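Local coordinates for fructokinase (Vibrio cholerae serotype O1, PDB 5EYN), which catalyses the ATP-dependent phosphorylation of fructose, as a fructokinase of the PfkB carbohydrate kinase family, at residues V169-N174 with A188-A193; F202-L207 with Q214-G219; V232-A237 with D266-G271; L273-V278 with V292-G297. All blocks are in the same frame, centred on the assembly; numbering follows the deposited sequence.

Interaction 1 (V169-N174 with A188-A193); sequences VSFDPN and ATVMRA. With CA (calcium ion), chain C.
Phe171 lays one face of its ring over the methyl of Ala193, whose CB stands 3.7 Å from the ring centroid and 15° off the normal, a CH-pi contact of strand against helix. The ring extends from the strand because CG is anti to the backbone N (chi1 -178°), and its CE2 corner reaches Ala193 CB at 3.6 Å. A small methyl suits this position: it lets the flat ring come close to the helix backbone, where CE2 also lies 3.6 Å from Val190 O.

Val190 meets the same ring differently. Its CG1 branch lies in the ring plane at the edge, 3.8 Å from Phe171 CE2, and also packs against Pro173, with CG1 4.0 Å from Pro173 CB. On the ring's opposite face sits Pro173 N, so the phenyl is held between the start of its own following turn and the helix.

Beyond the apolar patch the segment becomes polar. Asn174 OD1 binds the calcium ion directly at 2.3 Å, whereas Asp172 acts from the second shell: water 1, a calcium ligand, donates to Asp172 OD1 at 2.7 Å. Strand-end packing and metal site thus share one short piece of backbone. Asn174 ND2 is hydrogen-bonded to Asp266.

Strand 168-172 and helix 186-194 are the first two elements of a beta-alpha-beta unit completed by strand 199-203. The strand runs between 138-142 and 199-203 in the large sheet, helix 186-194 packs beside helix 151-165 through Ala193 and Phe156, and helix 264-278 meets the strand through Ser170 and Asp172.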
# COMPACT_ATOMS: atom_id res chain seq x y z
N VAL A 169 11.70 29.06 8.63
CA VAL A 169 11.74 27.64 8.33
C VAL A 169 11.72 26.82 9.60
O VAL A 169 12.53 27.01 10.50
CB VAL A 169 13.00 27.30 7.51
CG1 VAL A 169 13.08 25.80 7.28
CG2 VAL A 169 13.01 28.06 6.21
N SER A 170 10.77 25.90 9.65
CA SER A 170 10.65 24.93 10.73
C SER A 170 10.96 23.55 10.17
O SER A 170 10.53 23.20 9.08
CB SER A 170 9.21 24.99 11.26
OG SER A 170 8.91 23.95 12.18
N PHE A 171 11.71 22.76 10.94
CA PHE A 171 12.10 21.42 10.53
C PHE A 171 11.91 20.46 11.69
O PHE A 171 12.34 20.74 12.81
CB PHE A 171 13.56 21.45 10.06
CG PHE A 171 14.08 20.12 9.55
CD1 PHE A 171 13.43 19.44 8.55
CD2 PHE A 171 15.24 19.58 10.06
CE1 PHE A 171 13.89 18.24 8.08
CE2 PHE A 171 15.73 18.39 9.58
CZ PHE A 171 15.04 17.71 8.61
N ASP A 172 11.24 19.35 11.42
CA ASP A 172 11.08 18.26 12.37
C ASP A 172 11.59 17.02 11.65
O ASP A 172 10.93 16.52 10.76
CB ASP A 172 9.60 18.10 12.74
CG ASP A 172 9.31 16.91 13.62
OD1 ASP A 172 10.22 16.12 13.91
OD2 ASP A 172 8.13 16.76 13.98
N PRO A 173 12.80 16.57 12.00
CA PRO A 173 13.34 15.43 11.26
C PRO A 173 12.31 14.29 11.10
O PRO A 173 12.13 13.80 10.00
CB PRO A 173 14.57 15.05 12.08
CG PRO A 173 15.08 16.40 12.56
CD PRO A 173 13.82 17.20 12.86
N ASN A 174 11.64 13.88 12.16
CA ASN A 174 10.57 12.90 12.02
C ASN A 174 11.09 11.71 11.22
O ASN A 174 10.57 11.34 10.17
CB ASN A 174 9.36 13.53 11.32
CG ASN A 174 8.10 13.33 12.07
OD1 ASN A 174 8.00 12.46 12.94
ND2 ASN A 174 7.12 14.17 11.78
N ALA A 188 23.60 12.97 7.18
CA ALA A 188 24.15 14.20 6.61
C ALA A 188 23.08 15.07 5.98
O ALA A 188 23.12 16.29 6.05
CB ALA A 188 25.21 13.86 5.60
N THR A 189 22.13 14.45 5.29
CA THR A 189 21.09 15.21 4.60
C THR A 189 20.18 15.91 5.62
O THR A 189 19.86 17.09 5.49
CB THR A 189 20.26 14.30 3.70
OG1 THR A 189 21.11 13.68 2.73
CG2 THR A 189 19.19 15.07 2.98
N VAL A 190 19.80 15.19 6.66
CA VAL A 190 18.97 15.77 7.71
C VAL A 190 19.73 16.90 8.41
O VAL A 190 19.15 17.97 8.65
CB VAL A 190 18.53 14.68 8.70
CG1 VAL A 190 17.95 15.29 9.96
CG2 VAL A 190 17.53 13.74 8.02
N MET A 191 21.01 16.71 8.70
CA MET A 191 21.73 17.76 9.40
C MET A 191 21.93 18.99 8.53
O MET A 191 22.00 20.10 9.05
CB MET A 191 23.05 17.25 9.96
CG MET A 191 22.85 16.22 11.07
SD MET A 191 21.72 16.73 12.38
CE MET A 191 22.72 17.95 13.22
N ARG A 192 22.00 18.82 7.21
CA ARG A 192 22.02 19.97 6.31
C ARG A 192 20.75 20.81 6.48
O ARG A 192 20.82 22.03 6.53
CB ARG A 192 22.17 19.50 4.86
CG ARG A 192 22.24 20.63 3.83
CD ARG A 192 22.26 20.07 2.41
NE ARG A 192 21.92 21.11 1.45
CZ ARG A 192 21.57 20.89 0.19
NH1 ARG A 192 21.50 19.66 -0.29
NH2 ARG A 192 21.29 21.93 -0.60
N ALA A 193 19.60 20.16 6.59
CA ALA A 193 18.35 20.87 6.81
C ALA A 193 18.31 21.50 8.20
O ALA A 193 17.81 22.62 8.36
CB ALA A 193 17.17 19.94 6.62
CA CA C . 7.71 12.58 15.24
O HOH W 1 9.71 14.07 15.56
O HOH W 2 6.65 14.68 14.97
O HOH W 3 7.23 12.37 17.61
O HOH W 4 9.35 10.80 15.03

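Interaction 2 (F202-L207 with Q214-G219)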
# COMPACT_ATOMS: atom_id res chain seq x y z
N PHE A 202 13.02 17.99 17.76
CA PHE A 202 13.50 16.63 17.80
C PHE A 202 12.74 15.90 18.89
O PHE A 202 12.43 16.49 19.91
CB PHE A 202 14.96 16.55 18.27
CG PHE A 202 15.97 17.30 17.44
CD1 PHE A 202 16.59 16.70 16.36
CD2 PHE A 202 16.37 18.57 17.81
CE1 PHE A 202 17.57 17.36 15.64
CE2 PHE A 202 17.35 19.23 17.10
CZ PHE A 202 17.94 18.63 16.01
N SER A 203 12.53 14.60 18.74
CA SER A 203 12.31 13.79 19.91
C SER A 203 13.67 13.57 20.56
O SER A 203 14.72 13.74 19.91
CB SER A 203 11.69 12.44 19.57
OG SER A 203 12.68 11.62 18.98
N GLU A 204 13.67 13.20 21.83
CA GLU A 204 14.91 12.93 22.54
C GLU A 204 15.73 11.89 21.77
O GLU A 204 16.94 12.02 21.60
CB GLU A 204 14.59 12.43 23.95
CG GLU A 204 15.78 12.02 24.79
CD GLU A 204 15.39 11.67 26.21
OE1 GLU A 204 14.19 11.82 26.56
OE2 GLU A 204 16.28 11.25 26.98
N GLU A 205 15.05 10.86 21.30
CA GLU A 205 15.72 9.78 20.59
C GLU A 205 16.32 10.28 19.26
O GLU A 205 17.43 9.94 18.91
CB GLU A 205 14.72 8.64 20.36
CG GLU A 205 14.23 7.95 21.65
CD GLU A 205 13.21 8.74 22.49
OE1 GLU A 205 12.61 9.73 22.02
OE2 GLU A 205 13.01 8.34 23.66
N GLU A 206 15.59 11.10 18.53
CA GLU A 206 16.08 11.60 17.26
C GLU A 206 17.31 12.50 17.45
O GLU A 206 18.23 12.46 16.64
CB GLU A 206 14.97 12.34 16.53
CG GLU A 206 13.93 11.41 15.96
CD GLU A 206 12.64 12.09 15.57
OE1 GLU A 206 11.96 11.57 14.67
OE2 GLU A 206 12.28 13.14 16.16
N LEU A 207 17.29 13.35 18.46
CA LEU A 207 18.42 14.24 18.71
C LEU A 207 19.66 13.41 18.96
O LEU A 207 20.71 13.67 18.39
CB LEU A 207 18.15 15.14 19.90
CG LEU A 207 19.34 15.99 20.35
CD1 LEU A 207 19.77 16.91 19.23
CD2 LEU A 207 19.00 16.78 21.59
N GLN A 214 24.51 10.23 23.75
CA GLN A 214 23.78 9.37 24.67
C GLN A 214 22.91 10.15 25.65
O GLN A 214 22.31 9.57 26.55
CB GLN A 214 24.75 8.48 25.44
CG GLN A 214 25.58 7.56 24.55
CD GLN A 214 24.74 6.56 23.78
OE1 GLN A 214 23.78 6.01 24.32
NE2 GLN A 214 25.07 6.35 22.51
N SER A 215 22.84 11.47 25.47
CA SER A 215 22.02 12.31 26.34
C SER A 215 21.60 13.56 25.60
O SER A 215 22.22 13.96 24.61
CB SER A 215 22.80 12.70 27.59
OG SER A 215 23.79 13.66 27.28
N ILE A 216 20.53 14.19 26.08
CA ILE A 216 20.05 15.44 25.50
C ILE A 216 21.11 16.54 25.65
O ILE A 216 21.37 17.29 24.72
CB ILE A 216 18.72 15.87 26.16
CG1 ILE A 216 17.61 14.88 25.80
CG2 ILE A 216 18.33 17.25 25.69
CD1 ILE A 216 16.33 15.11 26.54
N GLU A 217 21.72 16.60 26.83
CA GLU A 217 22.77 17.58 27.09
C GLU A 217 23.87 17.47 26.03
O GLU A 217 24.27 18.47 25.44
CB GLU A 217 23.37 17.34 28.48
CG GLU A 217 24.56 18.22 28.83
CD GLU A 217 25.05 17.98 30.25
OE1 GLU A 217 25.51 16.86 30.55
OE2 GLU A 217 24.97 18.91 31.08
N GLU A 218 24.35 16.26 25.79
CA GLU A 218 25.39 16.08 24.79
C GLU A 218 24.88 16.37 23.38
O GLU A 218 25.60 16.95 22.57
CB GLU A 218 25.95 14.66 24.87
CG GLU A 218 26.65 14.34 26.19
CD GLU A 218 27.98 15.07 26.33
OE1 GLU A 218 28.47 15.60 25.32
OE2 GLU A 218 28.51 15.12 27.46
N GLY A 219 23.65 15.98 23.09
CA GLY A 219 23.07 16.29 21.79
C GLY A 219 22.96 17.78 21.54
O GLY A 219 23.26 18.26 20.45
O HOH W 5 19.12 12.71 28.23
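Leu207 and Gly219 bring two consecutive helices together, their CA atoms only 5.9 Å apart. Leu207 CG lies 4.0 Å from Gly219 CA, and the CD1 branch rests against the glycine carbonyl, 3.9 Å from Gly219 O. Gly219, with no side chain, lets Leu207 lie directly on its backbone. The other branch, CD2, turns to Ile216 and comes 4.2 Å from its CG2. Leu207 CD1 also covers one face of the Phe202 ring, over its centre, tying the helix back to its own strand.

Glu204 and Ile216 pack closely too, though only partly buried. With chi1 at 176° and the chain extended beyond CG, the glutamate stem crosses Ile216 at about a right angle, and Glu204 CG touches Ile216 CG1 at 3.5 Å. The aliphatic stem thus serves as apolar surface. The loose, solvent side begins at the carboxylate, where water 5 donates weakly to Glu204 OE2 and accepts from Ile216 N at 3.0 Å.

Both helices begin with a serine N-cap. Ser215 OG accepts from Glu218 N, whereas Ser203 and Glu206 exchange bonds: Glu206 N donates to Ser203 OG, and Ser203 N to Glu206 OE2 at 3.0 Å, a nearly straight bond of 170°. This reciprocal pair is a capping box, here starting a helix directly at the end of parallel strand 199-203 in an alpha/beta fold.

Interaction 3 (V232-A237 with D266-G271); sequences VVTLGA and DAFVGG. With ADP (adenosine-5'-diphosphate), chain E; BEF (beryllium trifluoride ion), chain D; FRU (beta-D-fructofuranose), chain B.
Strand 230-234 and helix 264-278 face each other at side-chain distance, with Thr234 CA 8.8 Å from Phe268 CA, and one aromatic ring bridges the gap. A chi1 of -179° swings the Phe268 ring away from its backbone N and out to the strand. Thr234 approaches from the opposite direction and sets its CG2 methyl over the centre of one ring face, 3.8 Å from the centroid and just 5° off the normal, a well-centred CH-pi contact. Val232 CG1 comes obliquely to the ring's far end, 3.5 Å from Phe268 CZ. Beta-branched residues suit the strand and present compact methyls to the ring.

Thr234 and Phe268 also line the nucleotide pocket, with Gly236 and Ala237 beyond the strand. Thr234 CB is 3.3 Å from ADP O3', and ADP O2' lies at the edge of the Phe268 ring, near its plane, 3.6 Å from Phe268 CD1. Ala237 CA packs 3.6 Å from ADP C6 on the adenine. Two residues before Phe268, Asp266 N donates to F2 of the beryllium trifluoride at 3.1 Å, with a bent angle of 135°. The carboxylate oxygen Asp266 OD2 is 2.5 Å from fructose O6 and is also hydrogen-bonded to Asn49.

Nucleotide, beryllium trifluoride and sugar therefore meet around the beginning of helix 264-278, in the active site of a ribokinase-like PfkB kinase, where Asp266 binds fructose through its side chain and the beryllium trifluoride through its backbone N.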
# COMPACT_ATOMS: atom_id res chain seq x y z
N VAL A 232 13.48 22.59 20.10
CA VAL A 232 12.59 21.98 21.06
C VAL A 232 12.85 20.48 21.01
O VAL A 232 12.92 19.90 19.93
CB VAL A 232 11.14 22.28 20.72
CG1 VAL A 232 10.22 21.60 21.72
CG2 VAL A 232 10.91 23.77 20.71
N VAL A 233 13.03 19.87 22.17
CA VAL A 233 13.21 18.44 22.27
C VAL A 233 12.02 17.90 23.04
O VAL A 233 11.85 18.21 24.22
CB VAL A 233 14.51 18.06 23.01
CG1 VAL A 233 14.71 16.54 22.96
CG2 VAL A 233 15.70 18.79 22.41
N THR A 234 11.20 17.09 22.38
CA THR A 234 10.05 16.53 23.06
C THR A 234 10.47 15.37 23.95
O THR A 234 11.38 14.59 23.62
CB THR A 234 8.95 16.10 22.07
OG1 THR A 234 9.48 15.16 21.13
CG2 THR A 234 8.41 17.32 21.32
N LEU A 235 9.78 15.27 25.07
CA LEU A 235 10.12 14.34 26.13
C LEU A 235 8.91 13.46 26.49
O LEU A 235 8.76 13.06 27.63
CB LEU A 235 10.53 15.14 27.37
CG LEU A 235 11.60 16.22 27.17
CD1 LEU A 235 11.75 17.03 28.44
CD2 LEU A 235 12.91 15.59 26.77
N GLY A 236 8.04 13.19 25.52
CA GLY A 236 6.82 12.43 25.80
C GLY A 236 6.00 13.08 26.90
O GLY A 236 5.78 14.29 26.89
N ALA A 237 5.55 12.28 27.86
CA ALA A 237 4.74 12.77 28.98
C ALA A 237 5.42 13.87 29.79
O ALA A 237 4.74 14.64 30.48
CB ALA A 237 4.37 11.62 29.88
N ASP A 266 3.39 15.65 15.71
CA ASP A 266 2.93 16.58 14.68
C ASP A 266 1.89 17.54 15.26
O ASP A 266 1.85 18.71 14.90
CB ASP A 266 2.35 15.85 13.49
CG ASP A 266 3.32 14.88 12.87
OD1 ASP A 266 4.55 15.17 12.89
OD2 ASP A 266 2.84 13.83 12.36
N ALA A 267 1.06 17.04 16.17
CA ALA A 267 0.09 17.88 16.87
C ALA A 267 0.84 18.95 17.67
O ALA A 267 0.47 20.12 17.71
CB ALA A 267 -0.75 17.02 17.80
N PHE A 268 1.90 18.51 18.33
CA PHE A 268 2.80 19.39 19.06
C PHE A 268 3.33 20.50 18.14
O PHE A 268 3.21 21.68 18.46
CB PHE A 268 3.95 18.56 19.63
CG PHE A 268 4.95 19.35 20.43
CD1 PHE A 268 4.90 19.39 21.82
CD2 PHE A 268 5.95 20.07 19.79
CE1 PHE A 268 5.84 20.12 22.54
CE2 PHE A 268 6.87 20.82 20.51
CZ PHE A 268 6.82 20.84 21.88
N VAL A 269 3.87 20.12 16.99
CA VAL A 269 4.39 21.11 16.07
C VAL A 269 3.28 22.04 15.60
O VAL A 269 3.48 23.25 15.47
CB VAL A 269 5.06 20.43 14.87
CG1 VAL A 269 5.39 21.43 13.77
CG2 VAL A 269 6.29 19.71 15.34
N GLY A 270 2.11 21.49 15.34
CA GLY A 270 0.98 22.31 14.93
C GLY A 270 0.62 23.39 15.93
O GLY A 270 0.41 24.54 15.56
N GLY A 271 0.56 23.03 17.21
CA GLY A 271 0.29 24.03 18.22
C GLY A 271 1.39 25.08 18.32
O GLY A 271 1.12 26.28 18.42
PB ADP E . 4.67 11.28 18.22
O1B ADP E . 3.73 11.84 17.19
O2B ADP E . 6.02 10.99 17.59
O3B ADP E . 4.09 10.00 18.77
PA ADP E . 5.45 11.98 20.80
O1A ADP E . 4.68 10.74 21.22
O2A ADP E . 6.89 11.56 20.58
O3A ADP E . 4.84 12.34 19.39
O5' ADP E . 5.44 13.13 21.91
C5' ADP E . 5.39 14.47 21.57
C4' ADP E . 4.62 15.37 22.51
O4' ADP E . 3.33 14.85 22.72
C3' ADP E . 5.23 15.58 23.85
O3' ADP E . 6.18 16.60 23.82
C2' ADP E . 4.05 15.96 24.65
O2' ADP E . 3.65 17.26 24.44
C1' ADP E . 3.01 15.08 24.07
N9 ADP E . 2.87 13.82 24.72
C8 ADP E . 3.30 12.61 24.30
N7 ADP E . 2.96 11.67 25.17
C5 ADP E . 2.30 12.25 26.18
C6 ADP E . 1.69 11.80 27.34
N6 ADP E . 1.72 10.42 27.70
N1 ADP E . 1.10 12.68 28.15
C2 ADP E . 1.04 13.99 27.87
N3 ADP E . 1.62 14.47 26.74
C4 ADP E . 2.23 13.62 25.91
BE BEF D . 4.86 11.52 15.79
F1 BEF D . 4.08 10.21 16.04
F2 BEF D . 4.01 12.63 15.10
F3 BEF D . 5.97 11.32 14.79
C1 FRU B . 5.05 9.65 7.91
C2 FRU B . 4.29 9.20 9.14
C3 FRU B . 2.80 8.94 8.97
C4 FRU B . 2.18 9.43 10.24
C5 FRU B . 3.13 10.49 10.65
C6 FRU B . 3.25 10.67 12.14
O1 FRU B . 4.65 10.92 7.49
O2 FRU B . 4.91 8.03 9.59
O3 FRU B . 2.63 7.58 8.69
O4 FRU B . 0.91 9.96 10.07
O5 FRU B . 4.40 10.21 10.10
O6 FRU B . 4.18 11.68 12.47

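Interaction 4 (L273-V278 with V292-G297). With ADP (adenosine-5'-diphosphate), chain E.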
# COMPACT_ATOMS: atom_id res chain seq x y z
N LEU A 273 3.62 25.99 15.96
CA LEU A 273 3.68 26.86 14.79
C LEU A 273 2.45 27.73 14.66
O LEU A 273 2.55 28.86 14.22
CB LEU A 273 3.90 26.08 13.48
CG LEU A 273 5.19 25.29 13.39
CD1 LEU A 273 5.30 24.61 12.02
CD2 LEU A 273 6.41 26.19 13.62
N TYR A 274 1.29 27.23 15.07
CA TYR A 274 0.11 28.08 15.09
C TYR A 274 0.43 29.32 15.93
O TYR A 274 0.23 30.46 15.49
CB TYR A 274 -1.13 27.37 15.64
CG TYR A 274 -2.22 28.37 15.92
CD1 TYR A 274 -2.86 29.02 14.86
CD2 TYR A 274 -2.55 28.74 17.21
CE1 TYR A 274 -3.83 29.99 15.09
CE2 TYR A 274 -3.52 29.70 17.44
CZ TYR A 274 -4.15 30.32 16.37
OH TYR A 274 -5.11 31.27 16.59
N ARG A 275 0.90 29.12 17.16
CA ARG A 275 1.16 30.26 18.04
C ARG A 275 2.31 31.16 17.54
O ARG A 275 2.23 32.38 17.63
CB ARG A 275 1.38 29.79 19.48
CG ARG A 275 0.11 29.24 20.14
CD ARG A 275 -0.96 30.30 20.31
NE ARG A 275 -0.74 31.10 21.51
CZ ARG A 275 -1.47 32.16 21.85
NH1 ARG A 275 -2.47 32.57 21.07
NH2 ARG A 275 -1.20 32.80 22.97
N LEU A 276 3.36 30.57 16.97
CA LEU A 276 4.42 31.41 16.42
C LEU A 276 3.90 32.20 15.23
O LEU A 276 4.26 33.37 15.06
CB LEU A 276 5.65 30.58 16.02
CG LEU A 276 6.33 29.78 17.13
CD1 LEU A 276 7.60 29.14 16.59
CD2 LEU A 276 6.64 30.63 18.36
N SER A 277 3.01 31.59 14.45
CA SER A 277 2.52 32.23 13.22
C SER A 277 1.65 33.46 13.50
O SER A 277 1.59 34.37 12.68
CB SER A 277 1.76 31.22 12.35
OG SER A 277 0.45 30.96 12.82
N VAL A 278 0.98 33.49 14.64
CA VAL A 278 0.08 34.61 14.95
C VAL A 278 0.76 35.65 15.85
O VAL A 278 0.16 36.67 16.17
CB VAL A 278 -1.23 34.14 15.63
CG1 VAL A 278 -2.00 33.19 14.73
CG2 VAL A 278 -0.95 33.49 16.97
N VAL A 292 4.92 26.67 23.29
CA VAL A 292 5.26 25.32 23.72
C VAL A 292 4.21 24.77 24.69
O VAL A 292 3.91 23.58 24.68
CB VAL A 292 6.68 25.25 24.32
CG1 VAL A 292 7.00 23.88 24.89
CG2 VAL A 292 7.70 25.59 23.26
N LYS A 293 3.63 25.64 25.51
CA LYS A 293 2.54 25.20 26.36
C LYS A 293 1.37 24.71 25.51
O LYS A 293 0.78 23.66 25.78
CB LYS A 293 2.10 26.35 27.27
CG LYS A 293 0.89 26.08 28.14
CD LYS A 293 0.58 27.28 29.06
CE LYS A 293 -0.57 26.98 30.01
NZ LYS A 293 -0.84 28.11 30.93
N TRP A 294 1.03 25.46 24.47
CA TRP A 294 0.01 25.02 23.52
C TRP A 294 0.42 23.71 22.86
O TRP A 294 -0.39 22.79 22.72
CB TRP A 294 -0.22 26.07 22.44
CG TRP A 294 -1.13 27.21 22.85
CD1 TRP A 294 -1.05 27.98 23.97
CD2 TRP A 294 -2.27 27.68 22.12
NE1 TRP A 294 -2.06 28.91 23.99
CE2 TRP A 294 -2.83 28.74 22.87
CE3 TRP A 294 -2.87 27.32 20.91
CZ2 TRP A 294 -3.95 29.44 22.44
CZ3 TRP A 294 -3.99 28.00 20.49
CH2 TRP A 294 -4.52 29.05 21.25
N ALA A 295 1.68 23.64 22.41
CA ALA A 295 2.19 22.45 21.76
C ALA A 295 2.02 21.20 22.63
O ALA A 295 1.57 20.15 22.16
CB ALA A 295 3.67 22.65 21.42
N ASN A 296 2.37 21.32 23.90
CA ASN A 296 2.23 20.19 24.81
C ASN A 296 0.76 19.77 24.96
O ASN A 296 0.46 18.59 24.99
CB ASN A 296 2.80 20.52 26.18
CG ASN A 296 4.29 20.34 26.28
OD1 ASN A 296 4.90 19.50 25.61
ND2 ASN A 296 4.89 21.10 27.18
N GLY A 297 -0.14 20.74 25.03
CA GLY A 297 -1.55 20.43 25.15
C GLY A 297 -2.10 19.74 23.93
O GLY A 297 -2.86 18.80 24.02
PB ADP E . 4.67 11.28 18.22
O1B ADP E . 3.73 11.84 17.19
O2B ADP E . 6.02 10.99 17.59
O3B ADP E . 4.09 10.00 18.77
PA ADP E . 5.45 11.98 20.80
O1A ADP E . 4.68 10.74 21.22
O2A ADP E . 6.89 11.56 20.58
O3A ADP E . 4.84 12.34 19.39
O5' ADP E . 5.44 13.13 21.91
C5' ADP E . 5.39 14.47 21.57
C4' ADP E . 4.62 15.37 22.51
O4' ADP E . 3.33 14.85 22.72
C3' ADP E . 5.23 15.58 23.85
O3' ADP E . 6.18 16.60 23.82
C2' ADP E . 4.05 15.96 24.65
O2' ADP E . 3.65 17.26 24.44
C1' ADP E . 3.01 15.08 24.07
N9 ADP E . 2.87 13.82 24.72
C8 ADP E . 3.30 12.61 24.30
N7 ADP E . 2.96 11.67 25.17
C5 ADP E . 2.30 12.25 26.18
C6 ADP E . 1.69 11.80 27.34
N6 ADP E . 1.72 10.42 27.70
N1 ADP E . 1.10 12.68 28.15
C2 ADP E . 1.04 13.99 27.87
N3 ADP E . 1.62 14.47 26.74
C4 ADP E . 2.23 13.62 25.91
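Trp294 carries Arg275 on one face of its indole, with Arg275 CD over the centre of the ring system, and Tyr274 meets it obliquely at the far end of the six-membered ring. The guanidinium lies flat on the indole, the planes only 4° apart and the centres 4.3 Å apart. It is slid off-centre: Arg275 CZ stands 4.2 Å from the centroid of the Trp294 six-membered ring and 35° from its normal, a cation-pi contact. More squarely placed is the methylene Arg275 CD, 3.4 Å from the centroid of the Trp294 six-membered ring, in a CH-pi contact. Bends at chi2 and chi3 fold the arginine so that CG, CD and NE follow the indole surface, Arg275 NE reaching 3.4 Å from Trp294 CE2.

Arginine suits this place because its methylenes cover an aromatic surface while its charged end reaches a polar partner: NH2 makes a salt bridge with Asp290, which probably helps hold the guanidinium in its stacked orientation. Tyr274 adds an apolar touch, CE2 to Trp294 CZ3 at 3.5 Å, although the two rings are slid so far apart, centroids 5.6 Å, that they barely overlap. Tyr319, on helix 315-322, meets Trp294 edge-to-face.

Within helix 264-278, Ser277 turns its hydroxyl back and donates to Tyr274 O at 2.7 Å, a carbonyl that also accepts from Val278 N on the same face of its plane. Two residues on from the tryptophan, Asn296 OD1 accepts a hydrogen bond from ADP O2' at 2.8 Å. The pair is helix-to-helix packing in the alpha/beta fold of the PfkB kinases, with helix 285-302 reaching the nucleotide pocket through Asn296.

Interactions 1, 3 and 4 are buried, while interaction 2 lies farther out and is partly open to solvent, which matches its glutamate stem, water and capped helix starts. Interactions 1, 2 and 3 all reach the large sheet, through neighbouring strands 168-172, 199-203 and 230-234; backbone bonds between Phe202 and both Val232 and Thr234 join 2 to 3. Interactions 3 and 4 share helix 264-278 and both touch ADP, Phe268 packing on Ala295 and Asn296. In interactions 1 and 3 a phenylalanine ring receives a methyl on its face beside the ligand-bearing end, whereas interaction 4 stacks a charged guanidinium on tryptophan. Asn174 and Asp266 link the calcium and sugar sites.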